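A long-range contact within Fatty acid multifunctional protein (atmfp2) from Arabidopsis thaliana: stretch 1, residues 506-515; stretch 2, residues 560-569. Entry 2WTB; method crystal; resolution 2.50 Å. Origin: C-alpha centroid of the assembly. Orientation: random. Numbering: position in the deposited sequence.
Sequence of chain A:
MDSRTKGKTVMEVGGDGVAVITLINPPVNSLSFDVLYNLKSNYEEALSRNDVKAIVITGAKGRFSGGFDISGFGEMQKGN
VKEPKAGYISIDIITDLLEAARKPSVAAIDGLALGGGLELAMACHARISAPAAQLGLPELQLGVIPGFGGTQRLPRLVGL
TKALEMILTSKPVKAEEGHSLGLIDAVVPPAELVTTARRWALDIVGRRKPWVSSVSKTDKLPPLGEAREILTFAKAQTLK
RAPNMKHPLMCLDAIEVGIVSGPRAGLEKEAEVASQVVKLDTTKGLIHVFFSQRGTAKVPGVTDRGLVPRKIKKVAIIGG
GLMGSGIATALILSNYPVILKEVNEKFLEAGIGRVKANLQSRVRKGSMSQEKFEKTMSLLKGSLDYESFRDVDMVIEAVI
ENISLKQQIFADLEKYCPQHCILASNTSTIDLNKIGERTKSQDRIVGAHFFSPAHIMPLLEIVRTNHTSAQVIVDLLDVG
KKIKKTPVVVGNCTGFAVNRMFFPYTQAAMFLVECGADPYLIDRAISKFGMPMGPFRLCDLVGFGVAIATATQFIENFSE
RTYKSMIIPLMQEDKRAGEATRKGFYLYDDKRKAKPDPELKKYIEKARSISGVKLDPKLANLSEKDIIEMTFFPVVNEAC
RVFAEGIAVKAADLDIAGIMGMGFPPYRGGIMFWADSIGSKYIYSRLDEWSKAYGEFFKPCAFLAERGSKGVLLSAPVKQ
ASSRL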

# COMPACT_ATOMS: atom_id res chain seq x y z
N THR A 506 -1.03 -18.39 14.48
CA THR A 506 -1.83 -18.53 15.70
C THR A 506 -1.60 -19.84 16.45
O THR A 506 -1.62 -19.87 17.67
CB THR A 506 -3.33 -18.37 15.40
OG1 THR A 506 -3.66 -16.97 15.34
CG2 THR A 506 -4.17 -19.03 16.48
N GLN A 507 -1.37 -20.92 15.71
CA GLN A 507 -1.18 -22.23 16.33
C GLN A 507 0.17 -22.32 17.04
O GLN A 507 0.28 -22.92 18.11
CB GLN A 507 -1.33 -23.35 15.30
CG GLN A 507 -2.73 -23.46 14.73
CD GLN A 507 -2.85 -24.55 13.68
OE1 GLN A 507 -1.95 -25.38 13.53
NE2 GLN A 507 -3.95 -24.55 12.94
N ALA A 508 1.20 -21.74 16.43
CA ALA A 508 2.53 -21.72 17.04
C ALA A 508 2.49 -20.96 18.35
O ALA A 508 3.12 -21.34 19.33
CB ALA A 508 3.54 -21.10 16.10
N ALA A 509 1.74 -19.86 18.35
CA ALA A 509 1.58 -19.04 19.55
C ALA A 509 0.92 -19.85 20.66
O ALA A 509 1.44 -19.93 21.77
CB ALA A 509 0.76 -17.81 19.23
N MET A 510 -0.23 -20.44 20.35
CA MET A 510 -1.00 -21.18 21.35
C MET A 510 -0.26 -22.40 21.88
O MET A 510 -0.42 -22.76 23.05
CB MET A 510 -2.37 -21.57 20.80
CG MET A 510 -3.31 -20.40 20.63
SD MET A 510 -5.04 -20.89 20.47
CE MET A 510 -5.82 -19.29 20.33
N PHE A 511 0.54 -23.04 21.03
CA PHE A 511 1.36 -24.16 21.48
C PHE A 511 2.37 -23.69 22.52
O PHE A 511 2.64 -24.39 23.50
CB PHE A 511 2.08 -24.83 20.31
CG PHE A 511 3.18 -25.77 20.74
CD1 PHE A 511 4.51 -25.37 20.70
CD2 PHE A 511 2.88 -27.05 21.19
CE1 PHE A 511 5.52 -26.24 21.10
CE2 PHE A 511 3.89 -27.91 21.59
CZ PHE A 511 5.21 -27.51 21.54
N LEU A 512 2.93 -22.51 22.29
CA LEU A 512 3.88 -21.91 23.23
C LEU A 512 3.19 -21.63 24.56
O LEU A 512 3.78 -21.83 25.63
CB LEU A 512 4.46 -20.63 22.65
CG LEU A 512 5.39 -20.78 21.44
CD1 LEU A 512 5.74 -19.41 20.87
CD2 LEU A 512 6.64 -21.55 21.81
N VAL A 513 1.95 -21.15 24.49
CA VAL A 513 1.18 -20.85 25.69
C VAL A 513 0.91 -22.10 26.51
O VAL A 513 1.11 -22.11 27.72
CB VAL A 513 -0.15 -20.15 25.35
CG1 VAL A 513 -1.19 -20.43 26.41
CG2 VAL A 513 0.07 -18.66 25.19
N GLU A 514 0.47 -23.16 25.84
CA GLU A 514 0.23 -24.43 26.53
C GLU A 514 1.52 -24.96 27.13
O GLU A 514 1.50 -25.82 28.01
CB GLU A 514 -0.38 -25.46 25.57
CG GLU A 514 -1.82 -25.17 25.18
CD GLU A 514 -2.58 -26.41 24.78
OE1 GLU A 514 -2.14 -27.52 25.14
OE2 GLU A 514 -3.62 -26.28 24.10
N CYS A 515 2.65 -24.43 26.66
CA CYS A 515 3.95 -24.83 27.17
C CYS A 515 4.43 -23.92 28.30
O CYS A 515 5.51 -24.12 28.85
CB CYS A 515 4.98 -24.87 26.04
SG CYS A 515 4.76 -26.26 24.92
N GLU A 560 -1.03 -33.28 10.05
CA GLU A 560 0.31 -33.54 10.57
C GLU A 560 1.18 -32.28 10.63
O GLU A 560 2.39 -32.37 10.85
CB GLU A 560 1.01 -34.61 9.72
N ARG A 561 0.56 -31.13 10.45
CA ARG A 561 1.28 -29.86 10.45
C ARG A 561 0.54 -28.80 11.26
O ARG A 561 0.92 -27.63 11.26
CB ARG A 561 1.46 -29.35 9.01
CG ARG A 561 2.58 -30.02 8.24
CD ARG A 561 2.36 -29.86 6.75
NE ARG A 561 1.89 -28.53 6.40
CZ ARG A 561 1.39 -28.20 5.21
NH1 ARG A 561 1.31 -29.11 4.25
NH2 ARG A 561 0.98 -26.96 4.97
N THR A 562 -0.53 -29.22 11.93
CA THR A 562 -1.36 -28.29 12.67
C THR A 562 -1.51 -28.69 14.13
O THR A 562 -1.26 -29.84 14.50
CB THR A 562 -2.77 -28.15 12.04
OG1 THR A 562 -3.45 -29.41 12.12
CG2 THR A 562 -2.66 -27.74 10.58
N TYR A 563 -1.92 -27.74 14.96
CA TYR A 563 -2.16 -28.00 16.37
C TYR A 563 -3.50 -27.42 16.82
O TYR A 563 -3.67 -26.21 16.87
CB TYR A 563 -1.03 -27.43 17.24
CG TYR A 563 -1.21 -27.71 18.71
CD1 TYR A 563 -0.91 -28.95 19.24
CD2 TYR A 563 -1.70 -26.73 19.57
CE1 TYR A 563 -1.07 -29.21 20.59
CE2 TYR A 563 -1.87 -26.98 20.92
CZ TYR A 563 -1.56 -28.22 21.42
OH TYR A 563 -1.72 -28.48 22.76
N LYS A 564 -4.44 -28.31 17.14
CA LYS A 564 -5.76 -27.90 17.59
C LYS A 564 -5.77 -27.64 19.09
O LYS A 564 -6.06 -28.54 19.88
CB LYS A 564 -6.80 -28.96 17.22
N SER A 565 -5.46 -26.41 19.48
CA SER A 565 -5.47 -26.03 20.88
C SER A 565 -6.90 -25.90 21.40
O SER A 565 -7.72 -25.18 20.83
CB SER A 565 -4.72 -24.71 21.08
OG SER A 565 -4.73 -24.32 22.45
N MET A 566 -7.20 -26.61 22.48
CA MET A 566 -8.54 -26.63 23.04
C MET A 566 -8.83 -25.35 23.83
O MET A 566 -9.91 -25.20 24.40
CB MET A 566 -8.73 -27.86 23.93
CG MET A 566 -10.17 -28.32 24.04
SD MET A 566 -10.82 -28.94 22.48
CE MET A 566 -9.76 -30.36 22.21
N ILE A 567 -7.86 -24.44 23.85
CA ILE A 567 -7.99 -23.20 24.60
C ILE A 567 -9.24 -22.41 24.21
O ILE A 567 -10.10 -22.14 25.05
CB ILE A 567 -6.75 -22.29 24.44
CG1 ILE A 567 -5.52 -22.96 25.06
CG2 ILE A 567 -6.99 -20.93 25.08
CD1 ILE A 567 -4.26 -22.13 24.97
N ILE A 568 -9.34 -22.05 22.94
CA ILE A 568 -10.49 -21.28 22.46
C ILE A 568 -11.83 -21.96 22.73
O ILE A 568 -12.72 -21.35 23.32
CB ILE A 568 -10.36 -20.94 20.96
CG1 ILE A 568 -9.31 -19.86 20.74
CG2 ILE A 568 -11.70 -20.48 20.40
CD1 ILE A 568 -9.23 -19.36 19.31
N PRO A 569 -11.98 -23.22 22.30
CA PRO A 569 -13.25 -23.93 22.51
C PRO A 569 -13.70 -23.90 23.97
O PRO A 569 -14.86 -23.62 24.24
CB PRO A 569 -12.92 -25.36 22.08
CG PRO A 569 -11.83 -25.21 21.08
CD PRO A 569 -11.00 -24.05 21.57

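The carboxylate of E514 is the polar centre of this contact. It accepts two hydrogen bonds from stretch 2, one on each oxygen. Y563 OH donates to E514 OE1 at 2.6 Å, and S565 OG donates to E514 OE2 at 2.8 Å. Both donors are hydroxyls, so a single charged group is shared between a tyrosine and a serine two residues apart. E514 OE2 also lies 3.2 Å from Y563 OH, but the angle is poor and this pair is not a hydrogen bond. The same oxygen sits at the edge of the Y563 ring, near its plane.

S565 has a second role. S565 OG accepts from I567 N at 3.4 Å, a weak capping bond before the helix that begins at I567. The hydroxyl thus links the E514 carboxylate to the start of that helix.

The third hydrogen bond across the contact lies nearer the start of stretch 1. Y563 N donates to Q507 OE1 at 2.8 Å, with an N-H...acceptor angle of 160°. Stretch 2 is loop here, and the side chain of Q507 supplies an acceptor for its backbone amide. Q507 OE1 also comes within 3.1 Å of T562 CA. The CA atoms of Q507 and Y563 are 5.9 Å apart, so the two backbones run close at this point.

Y563 is therefore held at both ends, by its backbone N and by its OH. Its side chain, with chi1 t, runs along the helix of stretch 1 from the level of Q507, and the E514 side chain comes back to meet its OH. Y563 has the largest area covered by the other stretch, 112 Å². Between these anchors it meets F511. The edge of the F511 ring is directed toward the face of the Y563 ring. The F511 and Y563 ring centroids are 5.8 Å apart, with the planes at 78°. F511 CB also approaches Y563 CD2, at 4.3 Å.

Apolar packing continues beyond S565. M510 points its CA-to-CB bond toward stretch 2, and M510 SD is 3.9 Å from S565 CB. M510 CE reaches I568 CD1 at 3.6 Å. The CA-to-CB bond of I568 points sideways, but the end of its side chain comes nearer. That of I567 points toward stretch 1. I567 CD1 lies 3.8 Å from V513 CG1 and 3.9 Å from E514 CG, so it packs against the aliphatic part of the glutamate as well. In all, the two stretches bury 546 Å², both sides summed.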